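Local coordinates for enoyl-acyl carrier protein reductase (Uncultured bacterium, PDB 6KIA) that binds NADH and probably uses it to reduce the enoyl double bond of acyl-carrier-protein-bound fatty acid intermediates, at residues V23-L28 against F157-A162; V49-G54 against V84-G89; L187-L192 against M366-E371. All blocks are in the same frame, centred on the assembly; numbering follows the deposited sequence.

Contact 1: V23-L28 against F157-A162; sequences VLFGEL and FAHTMA. With NAI (1,4-dihydronicotinamide adenine dinucleotide), chain D.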
loop_
_atom_site.group_PDB
_atom_site.type_symbol
_atom_site.label_atom_id
_atom_site.label_comp_id
_atom_site.label_asym_id
_atom_site.label_seq_id
_atom_site.Cartn_x
_atom_site.Cartn_y
_atom_site.Cartn_z
ATOM N N VAL A 23 -11.086 5.533 11.992
ATOM C CA VAL A 23 -11.169 4.087 11.965
ATOM C C VAL A 23 -10.120 3.524 11.021
ATOM O O VAL A 23 -10.160 3.799 9.831
ATOM C CB VAL A 23 -12.551 3.595 11.525
ATOM C CG1 VAL A 23 -12.603 2.061 11.573
ATOM C CG2 VAL A 23 -13.631 4.178 12.433
ATOM N N LEU A 24 -9.184 2.754 11.565
ATOM C CA LEU A 24 -8.152 2.120 10.751
ATOM C C LEU A 24 -8.674 0.802 10.228
ATOM O O LEU A 24 -8.839 -0.152 10.987
ATOM C CB LEU A 24 -6.853 1.928 11.542
ATOM C CG LEU A 24 -5.671 1.469 10.665
ATOM C CD1 LEU A 24 -5.292 2.542 9.627
ATOM C CD2 LEU A 24 -4.478 1.036 11.509
ATOM N N PHE A 25 -8.960 0.765 8.927
ATOM C CA PHE A 25 -9.530 -0.420 8.303
ATOM C C PHE A 25 -8.399 -1.249 7.674
ATOM O O PHE A 25 -8.179 -1.231 6.456
ATOM C CB PHE A 25 -10.606 -0.026 7.280
ATOM C CG PHE A 25 -11.527 -1.172 6.904
ATOM C CD1 PHE A 25 -12.569 -1.545 7.751
ATOM C CD2 PHE A 25 -11.317 -1.900 5.744
ATOM C CE1 PHE A 25 -13.405 -2.597 7.426
ATOM C CE2 PHE A 25 -12.170 -2.968 5.404
ATOM C CZ PHE A 25 -13.208 -3.312 6.247
ATOM N N GLY A 26 -7.670 -1.930 8.559
ATOM C CA GLY A 26 -6.439 -2.646 8.259
ATOM C C GLY A 26 -5.631 -2.701 9.545
ATOM O O GLY A 26 -5.984 -2.026 10.518
ATOM N N GLU A 27 -4.546 -3.483 9.564
ATOM C CA GLU A 27 -3.698 -3.546 10.754
ATOM C C GLU A 27 -2.466 -2.671 10.596
ATOM O O GLU A 27 -1.976 -2.466 9.487
ATOM C CB GLU A 27 -3.281 -4.991 11.065
ATOM C CG GLU A 27 -4.460 -5.893 11.431
ATOM C CD GLU A 27 -4.034 -7.261 11.926
ATOM O OE1 GLU A 27 -2.971 -7.768 11.488
ATOM O OE2 GLU A 27 -4.738 -7.802 12.806
ATOM N N LEU A 28 -2.001 -2.130 11.722
ATOM C CA LEU A 28 -0.880 -1.216 11.766
ATOM C C LEU A 28 0.402 -1.991 12.063
ATOM O O LEU A 28 0.476 -2.704 13.080
ATOM C CB LEU A 28 -1.115 -0.155 12.846
ATOM C CG LEU A 28 -0.026 0.901 12.928
ATOM C CD1 LEU A 28 -0.033 1.747 11.649
ATOM C CD2 LEU A 28 -0.308 1.787 14.153
ATOM N N PHE A 157 -12.665 6.949 7.739
ATOM C CA PHE A 157 -12.392 5.525 7.576
ATOM C C PHE A 157 -11.167 5.383 6.689
ATOM O O PHE A 157 -11.222 5.769 5.525
ATOM C CB PHE A 157 -13.585 4.782 6.939
ATOM C CG PHE A 157 -14.819 4.734 7.797
ATOM C CD1 PHE A 157 -15.024 3.695 8.698
ATOM C CD2 PHE A 157 -15.779 5.707 7.669
ATOM C CE1 PHE A 157 -16.177 3.630 9.469
ATOM C CE2 PHE A 157 -16.938 5.659 8.421
ATOM C CZ PHE A 157 -17.134 4.621 9.347
ATOM N N ALA A 158 -10.060 4.869 7.233
ATOM C CA ALA A 158 -8.817 4.765 6.459
ATOM C C ALA A 158 -8.513 3.301 6.075
ATOM O O ALA A 158 -8.112 2.477 6.905
ATOM C CB ALA A 158 -7.654 5.371 7.254
ATOM N N HIS A 159 -8.728 2.983 4.806
ATOM C CA HIS A 159 -8.491 1.632 4.277
ATOM C C HIS A 159 -7.020 1.457 3.973
ATOM O O HIS A 159 -6.412 2.354 3.410
ATOM C CB HIS A 159 -9.349 1.447 3.027
ATOM C CG HIS A 159 -9.145 0.160 2.297
ATOM N ND1 HIS A 159 -8.116 -0.026 1.397
ATOM C CD2 HIS A 159 -9.897 -0.968 2.245
ATOM C CE1 HIS A 159 -8.208 -1.233 0.871
ATOM N NE2 HIS A 159 -9.282 -1.824 1.365
ATOM N N THR A 160 -6.448 0.309 4.338
ATOM C CA THR A 160 -5.024 0.067 4.076
ATOM C C THR A 160 -4.792 -1.293 3.449
ATOM O O THR A 160 -3.652 -1.648 3.154
ATOM C CB THR A 160 -4.162 0.114 5.369
ATOM O OG1 THR A 160 -4.514 -1.005 6.194
ATOM C CG2 THR A 160 -4.346 1.423 6.138
ATOM N N MET A 161 -5.850 -2.088 3.284
ATOM C CA MET A 161 -5.673 -3.507 2.984
ATOM C C MET A 161 -5.144 -3.758 1.593
ATOM O O MET A 161 -5.668 -3.230 0.618
ATOM C CB MET A 161 -7.002 -4.261 3.137
ATOM C CG MET A 161 -7.586 -4.158 4.521
ATOM S SD MET A 161 -9.149 -5.027 4.677
ATOM C CE MET A 161 -9.436 -4.921 6.450
ATOM N N ALA A 162 -4.125 -4.602 1.531
ATOM C CA ALA A 162 -3.581 -5.117 0.277
ATOM C C ALA A 162 -2.945 -6.461 0.581
ATOM O O ALA A 162 -2.321 -6.625 1.623
ATOM C CB ALA A 162 -2.540 -4.144 -0.328
HETATM P PA NAI D . 1.897 -3.173 5.488
HETATM O O1A NAI D . 2.288 -2.423 6.725
HETATM O O2A NAI D . 2.320 -4.626 5.402
HETATM O O5B NAI D . 0.323 -3.013 5.325
HETATM C C5B NAI D . -0.427 -4.042 4.712
HETATM C C4B NAI D . -1.887 -3.755 5.178
HETATM O O4B NAI D . -2.765 -4.780 4.412
HETATM C C3B NAI D . -2.063 -3.954 6.435
HETATM O O3B NAI D . -2.964 -2.943 7.045
HETATM C C2B NAI D . -2.742 -5.459 6.533
HETATM O O2B NAI D . -3.400 -5.614 7.844
HETATM C C1B NAI D . -3.542 -5.493 5.525
HETATM N N9A NAI D . -3.683 -6.861 4.986
HETATM C C8A NAI D . -2.856 -7.724 4.370
HETATM N N7A NAI D . -3.538 -8.838 4.113
HETATM C C5A NAI D . -4.802 -8.663 4.564
HETATM C C6A NAI D . -5.862 -9.557 4.518
HETATM N N6A NAI D . -6.008 -10.893 4.012
HETATM N N1A NAI D . -7.039 -9.171 5.037
HETATM C C2A NAI D . -7.172 -7.930 5.603
HETATM N N3A NAI D . -6.112 -7.039 5.645
HETATM C C4A NAI D . -4.914 -7.437 5.115
HETATM O O3 NAI D . 2.524 -2.460 4.134
HETATM P PN NAI D . 2.092 -1.089 3.401
HETATM O O1N NAI D . 2.170 0.062 4.356
HETATM O O2N NAI D . 3.069 -0.993 2.240
HETATM O O5D NAI D . 0.600 -1.285 2.874
HETATM C C5D NAI D . -0.438 -0.389 3.233
HETATM C C4D NAI D . -1.083 0.128 1.928
HETATM O O4D NAI D . -0.220 0.914 1.313
HETATM C C3D NAI D . -1.348 -1.025 0.962
HETATM O O3D NAI D . -2.626 -0.973 0.424
HETATM C C2D NAI D . -0.313 -0.736 -0.148
HETATM O O2D NAI D . -0.722 -1.427 -1.381
HETATM C C1D NAI D . -0.294 0.568 -0.228
HETATM N N1N NAI D . 0.897 1.100 -0.889
HETATM C C2N NAI D . 2.160 0.617 -0.618
HETATM C C3N NAI D . 3.263 1.118 -1.322
HETATM C C7N NAI D . 4.680 0.630 -1.020
HETATM O O7N NAI D . 5.591 0.818 -1.822
HETATM N N7N NAI D . 4.928 -0.035 0.209
HETATM C C4N NAI D . 3.125 2.112 -2.280
HETATM C C5N NAI D . 1.845 2.632 -2.509
HETATM C C6N NAI D . 0.743 2.118 -1.816
#
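Two parallel strands of a Rossmann-type sheet, 23-25 and 157-159, run side by side here and end together at the dinucleotide. Three bonds join them in the alternating parallel pattern. Ala158 N meets Val23 O almost along the C=O axis, with an N-H...O angle of 174°, whereas Phe25 N to Ala158 O and Thr160 N to Phe25 O both reach their carbonyl from above its plane.

Val23, Phe25, Phe157 and His159 share one face of the sheet, covered by helices 120-146 and 196-219. Val23 lies beside Phe157 pointing the same way, its CB 3.8 Å from CD1 of the Phe157 ring. Phe25 holds CG anti to its backbone N (chi1 -162°), and its CD2 comes within 3.9 Å of His159 CD2. The imidazole of His159 is held at its far end by Thr212, which bonds NE2.

Beyond the strand, Met161 is extended beyond CG and crosses the Phe25 ring obliquely, an example of a Met-aromatic contact. Its CE is 3.5 Å from Phe25 CE2, and its SD also lies 3.6 Å from NAI C2A, so one thioether touches both a core ring and the adenine. On the face that carries Leu24 and Ala158, the Thr160 and Leu24 side chains cross at about a right angle, CG2 on CD1.

Gly26 has no side chain, and Thr160 OG1 sits 3.3 Å from its CA, where a CB would collide. With chi1 at 68°, that hydroxyl lies between its own N and carbonyl carbon and is directed at the ribose. There NAI O3B accepts from Thr160 OG1 at 2.6 Å and gives its own proton to Glu27 O.

Contact 2: V49-G54 against V84-G89; sequences VGITVG and VPLMAG. With NAI (1,4-dihydronicotinamide adenine dinucleotide), chain D.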
loop_
_atom_site.group_PDB
_atom_site.type_symbol
_atom_site.label_atom_id
_atom_site.label_comp_id
_atom_site.label_asym_id
_atom_site.label_seq_id
_atom_site.Cartn_x
_atom_site.Cartn_y
_atom_site.Cartn_z
ATOM N N VAL A 49 -9.929 4.087 16.513
ATOM C CA VAL A 49 -10.500 2.748 16.550
ATOM C C VAL A 49 -9.903 1.955 15.384
ATOM O O VAL A 49 -9.529 2.529 14.363
ATOM C CB VAL A 49 -12.051 2.788 16.486
ATOM C CG1 VAL A 49 -12.655 1.378 16.530
ATOM C CG2 VAL A 49 -12.577 3.620 17.644
ATOM N N GLY A 50 -9.727 0.651 15.563
ATOM C CA GLY A 50 -9.244 -0.190 14.489
ATOM C C GLY A 50 -9.845 -1.582 14.445
ATOM O O GLY A 50 -10.535 -2.036 15.368
ATOM N N ILE A 51 -9.568 -2.285 13.353
ATOM C CA ILE A 51 -9.974 -3.668 13.196
ATOM C C ILE A 51 -8.796 -4.605 13.430
ATOM O O ILE A 51 -7.640 -4.170 13.533
ATOM C CB ILE A 51 -10.595 -3.919 11.787
ATOM C CG1 ILE A 51 -9.609 -3.644 10.645
ATOM C CG2 ILE A 51 -11.810 -3.011 11.582
ATOM C CD1 ILE A 51 -8.719 -4.811 10.238
ATOM N N THR A 52 -9.090 -5.894 13.509
ATOM C CA THR A 52 -8.048 -6.918 13.530
ATOM C C THR A 52 -8.414 -7.945 12.462
ATOM O O THR A 52 -9.591 -8.102 12.131
ATOM C CB THR A 52 -7.925 -7.592 14.928
ATOM O OG1 THR A 52 -6.983 -8.672 14.880
ATOM C CG2 THR A 52 -9.259 -8.149 15.363
ATOM N N VAL A 53 -7.423 -8.628 11.903
ATOM C CA VAL A 53 -7.739 -9.716 10.986
ATOM C C VAL A 53 -7.889 -11.024 11.759
ATOM O O VAL A 53 -8.234 -12.058 11.192
ATOM C CB VAL A 53 -6.670 -9.877 9.889
ATOM C CG1 VAL A 53 -6.627 -8.627 9.019
ATOM C CG2 VAL A 53 -5.302 -10.185 10.507
ATOM N N GLY A 54 -7.646 -10.968 13.066
ATOM C CA GLY A 54 -7.741 -12.150 13.906
ATOM C C GLY A 54 -6.522 -13.032 13.727
ATOM O O GLY A 54 -5.511 -12.590 13.181
ATOM N N VAL A 84 -13.210 -8.724 15.989
ATOM C CA VAL A 84 -13.860 -9.576 15.008
ATOM C C VAL A 84 -12.805 -9.897 13.945
ATOM O O VAL A 84 -12.109 -8.995 13.489
ATOM C CB VAL A 84 -15.085 -8.899 14.382
ATOM C CG1 VAL A 84 -15.632 -9.724 13.223
ATOM C CG2 VAL A 84 -16.155 -8.635 15.452
ATOM N N PRO A 85 -12.631 -11.189 13.609
ATOM C CA PRO A 85 -11.554 -11.510 12.656
ATOM C C PRO A 85 -11.876 -11.106 11.214
ATOM O O PRO A 85 -12.505 -11.876 10.476
ATOM C CB PRO A 85 -11.412 -13.030 12.786
ATOM C CG PRO A 85 -12.749 -13.494 13.290
ATOM C CD PRO A 85 -13.275 -12.396 14.162
ATOM N N LEU A 86 -11.406 -9.925 10.808
ATOM C CA LEU A 86 -11.744 -9.363 9.512
ATOM C C LEU A 86 -10.668 -9.698 8.498
ATOM O O LEU A 86 -10.080 -8.807 7.871
ATOM C CB LEU A 86 -11.908 -7.840 9.599
ATOM C CG LEU A 86 -13.303 -7.240 9.765
ATOM C CD1 LEU A 86 -13.255 -5.738 9.461
ATOM C CD2 LEU A 86 -14.335 -7.949 8.909
ATOM N N MET A 87 -10.397 -10.991 8.351
ATOM C CA MET A 87 -9.440 -11.452 7.350
ATOM C C MET A 87 -10.044 -11.452 5.955
ATOM O O MET A 87 -11.030 -12.137 5.713
ATOM C CB MET A 87 -8.972 -12.868 7.685
ATOM C CG MET A 87 -7.896 -13.331 6.751
ATOM S SD MET A 87 -6.299 -12.728 7.251
ATOM C CE MET A 87 -5.903 -13.995 8.459
ATOM N N ALA A 88 -9.455 -10.697 5.030
ATOM C CA ALA A 88 -9.955 -10.690 3.657
ATOM C C ALA A 88 -9.312 -11.789 2.834
ATOM O O ALA A 88 -8.352 -12.418 3.269
ATOM C CB ALA A 88 -9.730 -9.362 3.006
ATOM N N GLY A 89 -9.860 -12.015 1.646
ATOM C CA GLY A 89 -9.379 -13.074 0.776
ATOM C C GLY A 89 -10.145 -14.351 1.036
ATOM O O GLY A 89 -10.851 -14.483 2.039
HETATM P PA NAI D . 1.897 -3.173 5.488
HETATM O O1A NAI D . 2.288 -2.423 6.725
HETATM O O2A NAI D . 2.320 -4.626 5.402
HETATM O O5B NAI D . 0.323 -3.013 5.325
HETATM C C5B NAI D . -0.427 -4.042 4.712
HETATM C C4B NAI D . -1.887 -3.755 5.178
HETATM O O4B NAI D . -2.765 -4.780 4.412
HETATM C C3B NAI D . -2.063 -3.954 6.435
HETATM O O3B NAI D . -2.964 -2.943 7.045
HETATM C C2B NAI D . -2.742 -5.459 6.533
HETATM O O2B NAI D . -3.400 -5.614 7.844
HETATM C C1B NAI D . -3.542 -5.493 5.525
HETATM N N9A NAI D . -3.683 -6.861 4.986
HETATM C C8A NAI D . -2.856 -7.724 4.370
HETATM N N7A NAI D . -3.538 -8.838 4.113
HETATM C C5A NAI D . -4.802 -8.663 4.564
HETATM C C6A NAI D . -5.862 -9.557 4.518
HETATM N N6A NAI D . -6.008 -10.893 4.012
HETATM N N1A NAI D . -7.039 -9.171 5.037
HETATM C C2A NAI D . -7.172 -7.930 5.603
HETATM N N3A NAI D . -6.112 -7.039 5.645
HETATM C C4A NAI D . -4.914 -7.437 5.115
HETATM O O3 NAI D . 2.524 -2.460 4.134
HETATM P PN NAI D . 2.092 -1.089 3.401
HETATM O O1N NAI D . 2.170 0.062 4.356
HETATM O O2N NAI D . 3.069 -0.993 2.240
HETATM O O5D NAI D . 0.600 -1.285 2.874
HETATM C C5D NAI D . -0.438 -0.389 3.233
HETATM C C4D NAI D . -1.083 0.128 1.928
HETATM O O4D NAI D . -0.220 0.914 1.313
HETATM C C3D NAI D . -1.348 -1.025 0.962
HETATM O O3D NAI D . -2.626 -0.973 0.424
HETATM C C2D NAI D . -0.313 -0.736 -0.148
HETATM O O2D NAI D . -0.722 -1.427 -1.381
HETATM C C1D NAI D . -0.294 0.568 -0.228
HETATM N N1N NAI D . 0.897 1.100 -0.889
HETATM C C2N NAI D . 2.160 0.617 -0.618
HETATM C C3N NAI D . 3.263 1.118 -1.322
HETATM C C7N NAI D . 4.680 0.630 -1.020
HETATM O O7N NAI D . 5.591 0.818 -1.822
HETATM N N7N NAI D . 4.928 -0.035 0.209
HETATM C C4N NAI D . 3.125 2.112 -2.280
HETATM C C5N NAI D . 1.845 2.632 -2.509
HETATM C C6N NAI D . 0.743 2.118 -1.816
HETATM O O HOH W 1 -12.065 -6.297 13.441
#
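In this Rossmann-type fold the loop 84-89, which leaves strand 80-83 and passes the C-terminal part of segment 49-54, supplies the hydrogen bonds to the adenine edge through Ala88. The polar first shell is backbone: Ala88 N donates to NAI N1A at 2.9 Å, and NAI N6A donates to Ala88 O, so one residue reads the base through its peptide groups. Val53 and Met87 add the apolar part. Val53 CG1 lies 3.5 Å from NAI C2A; chi1 of -64° places that methyl anti to the carbonyl carbon, and it also packs on Leu86 O. Met87 has CG anti to the backbone N, but the chain then bends at chi2 and chi3, which brings SD to 3.7 Å from NAI N6A and also against Val53 CB.

The second shell begins at Leu86 and Thr52. The loop makes an inverse gamma turn centred on Leu86, closed by a weak bond from Met87 N to Pro85 O. Leu86 N points back at the strand and meets Thr52 O in the carbonyl plane, on a lone pair, with an N-H...O angle of 163°. The Leu86 and Ile51 side chains cross at about a right angle, with CD1 3.7 Å from CG2.

Further back, a water accepts from Thr52 N and lies 2.7 Å from Val84 O, bridging strand and loop where Thr52 O and Val84 O, two acceptors, stand close together. Val53 O is buried with no polar partner, covered by Pro85 and Met87. The Thr52 hydroxyl, anti to its own N (chi1 175°), is also bonded to Glu27, whose OE2 takes Val53 N as well. In an ST turn, Thr52 OG1 accepts from Gly54 N at 3.0 Å.

Contact 3: L187-L192 against M366-E371; sequences LSSSAL and MPNTAE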
loop_
_atom_site.group_PDB
_atom_site.type_symbol
_atom_site.label_atom_id
_atom_site.label_comp_id
_atom_site.label_asym_id
_atom_site.label_seq_id
_atom_site.Cartn_x
_atom_site.Cartn_y
_atom_site.Cartn_z
ATOM N N LEU A 187 12.278 -15.363 -14.634
ATOM C CA LEU A 187 10.961 -15.888 -14.977
ATOM C C LEU A 187 10.029 -14.702 -15.180
ATOM O O LEU A 187 9.926 -13.854 -14.304
ATOM C CB LEU A 187 10.437 -16.800 -13.872
ATOM C CG LEU A 187 9.119 -17.534 -14.118
ATOM C CD1 LEU A 187 9.185 -18.390 -15.369
ATOM C CD2 LEU A 187 8.796 -18.377 -12.895
ATOM N N SER A 188 9.371 -14.629 -16.334
ATOM C CA SER A 188 8.562 -13.453 -16.628
ATOM C C SER A 188 7.279 -13.455 -15.812
ATOM O O SER A 188 6.740 -14.517 -15.487
ATOM C CB SER A 188 8.235 -13.364 -18.120
ATOM O OG SER A 188 7.061 -14.096 -18.430
ATOM N N SER A 189 6.800 -12.253 -15.504
ATOM C CA SER A 189 5.537 -12.061 -14.799
ATOM C C SER A 189 4.385 -12.750 -15.536
ATOM O O SER A 189 3.473 -13.324 -14.916
ATOM C CB SER A 189 5.249 -10.571 -14.642
ATOM O OG SER A 189 5.312 -9.913 -15.901
ATOM N N SER A 190 4.463 -12.712 -16.863
ATOM C CA SER A 190 3.464 -13.319 -17.737
ATOM C C SER A 190 3.329 -14.818 -17.510
ATOM O O SER A 190 2.228 -15.366 -17.622
ATOM C CB SER A 190 3.804 -13.039 -19.198
ATOM O OG SER A 190 3.513 -11.688 -19.506
ATOM N N ALA A 191 4.443 -15.485 -17.217
ATOM C CA ALA A 191 4.419 -16.925 -16.946
ATOM C C ALA A 191 3.530 -17.236 -15.736
ATOM O O ALA A 191 2.749 -18.197 -15.738
ATOM C CB ALA A 191 5.839 -17.458 -16.726
ATOM N N LEU A 192 3.645 -16.419 -14.693
ATOM C CA LEU A 192 2.775 -16.589 -13.542
ATOM C C LEU A 192 1.335 -16.251 -13.897
ATOM O O LEU A 192 0.406 -17.016 -13.604
ATOM C CB LEU A 192 3.226 -15.696 -12.376
ATOM C CG LEU A 192 2.318 -15.737 -11.146
ATOM C CD1 LEU A 192 2.237 -17.133 -10.565
ATOM C CD2 LEU A 192 2.777 -14.719 -10.085
ATOM N N MET A 366 3.102 -3.354 -16.821
ATOM C CA MET A 366 3.701 -4.110 -17.919
ATOM C C MET A 366 4.343 -5.417 -17.440
ATOM O O MET A 366 4.721 -5.544 -16.277
ATOM C CB MET A 366 4.726 -3.240 -18.636
ATOM C CG MET A 366 4.105 -1.992 -19.275
ATOM S SD MET A 366 5.305 -0.834 -19.962
ATOM C CE MET A 366 5.954 -1.808 -21.323
ATOM N N PRO A 367 4.463 -6.407 -18.336
ATOM C CA PRO A 367 5.257 -7.593 -18.000
ATOM C C PRO A 367 6.742 -7.247 -17.828
ATOM O O PRO A 367 7.231 -6.321 -18.479
ATOM C CB PRO A 367 5.059 -8.514 -19.217
ATOM C CG PRO A 367 3.825 -7.992 -19.908
ATOM C CD PRO A 367 3.791 -6.521 -19.644
ATOM N N ASN A 368 7.457 -7.956 -16.960
ATOM C CA ASN A 368 8.875 -7.678 -16.836
ATOM C C ASN A 368 9.608 -8.403 -17.984
ATOM O O ASN A 368 8.984 -9.114 -18.772
ATOM C CB ASN A 368 9.402 -8.109 -15.472
ATOM C CG ASN A 368 9.215 -9.577 -15.217
ATOM O OD1 ASN A 368 8.513 -10.265 -15.957
ATOM N ND2 ASN A 368 9.855 -10.079 -14.169
ATOM N N THR A 369 10.909 -8.169 -18.093
ATOM C CA THR A 369 11.742 -8.801 -19.119
ATOM C C THR A 369 13.093 -9.136 -18.516
ATOM O O THR A 369 13.456 -8.620 -17.463
ATOM C CB THR A 369 11.989 -7.885 -20.337
ATOM O OG1 THR A 369 12.734 -6.732 -19.920
ATOM C CG2 THR A 369 10.687 -7.461 -20.995
ATOM N N ALA A 370 13.854 -9.977 -19.202
ATOM C CA ALA A 370 15.192 -10.314 -18.741
ATOM C C ALA A 370 16.102 -9.082 -18.660
ATOM O O ALA A 370 16.907 -8.963 -17.734
ATOM C CB ALA A 370 15.810 -11.378 -19.670
ATOM N N GLU A 371 15.989 -8.176 -19.635
ATOM C CA GLU A 371 16.789 -6.947 -19.660
ATOM C C GLU A 371 16.462 -6.064 -18.441
ATOM O O GLU A 371 17.365 -5.480 -17.781
ATOM C CB GLU A 371 16.543 -6.158 -20.949
ATOM C CG GLU A 371 16.988 -6.855 -22.227
ATOM C CD GLU A 371 16.105 -8.041 -22.609
ATOM O OE1 GLU A 371 14.884 -8.007 -22.329
ATOM O OE2 GLU A 371 16.641 -9.010 -23.193
#
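Asn368 carries most of this meeting between two segments that each lead into a helix. Its CB leaves the main chain alongside segment 187-192 rather than straight at it. Chi1 of 60° then puts CG in the crowded position between the backbone N and the carbonyl carbon, so the amide folds across its own main chain toward Ser189. CG itself stands 3.6 Å from Ser189 N. From there chi2 of -11° turns the OD1 branch onto the start of helix 189-194, where OD1 accepts a hydrogen bond from Ser189 N at 2.7 Å. The N-H...O angle is 165°, close to straight, although the donor sits above the amide plane and not on a lone pair. OD1 also lies beside Ser188 CA, at 3.3 Å. The ND2 branch is directed elsewhere, and its nearest neighbour across the contact is Leu187 O, too far for a bond.

The acceptor thus arrives at the first turn, whose N-H groups have no carbonyl four residues earlier in the helix to bond to, and the helix end would probably strengthen the bond. Ser188 holds the N-cap position there and receives Ala191 N on its own OG. Thr369 is the matching N-cap of helix 370-385, its hydroxyl bonded to Leu372 N, so two N-terminal helix ends lie close together and Asn368 belongs to the lead-in of the second.

The reply comes from Ser189. Its OG, lying between its own N and carbonyl carbon, accepts Asn368 N at 3.1 Å, closing a reciprocal pair of side-chain-to-backbone bonds between the same two residues. Pro367 fills the flank: its CA lies 3.1 Å from Ser189 OG, and the exposed ring reaches Ser190, whose OG, anti to the carbonyl carbon, sits 3.5 Å from Pro367 CB.

Contacts 1 and 2 belong to one buried body: strands 21-25 and 47-56 are neighbours in the same sheet, contact 2 is nested in the chain loop closed by contact 1, and both touch the NADH. Glu27 links them directly through Val53 and Thr52, as does Phe25 resting on Leu86. Contact 1 is regular strand pairing around aromatic side chains, whereas contact 2 rests on one main-chain bond, a water and a turn. Contact 3 is different in place and chemistry. Its centre is about 31 Å from that of contact 1, it is only partly buried, and polar side chains in and just ahead of helix starts bond to main-chain amides, far from the cofactor.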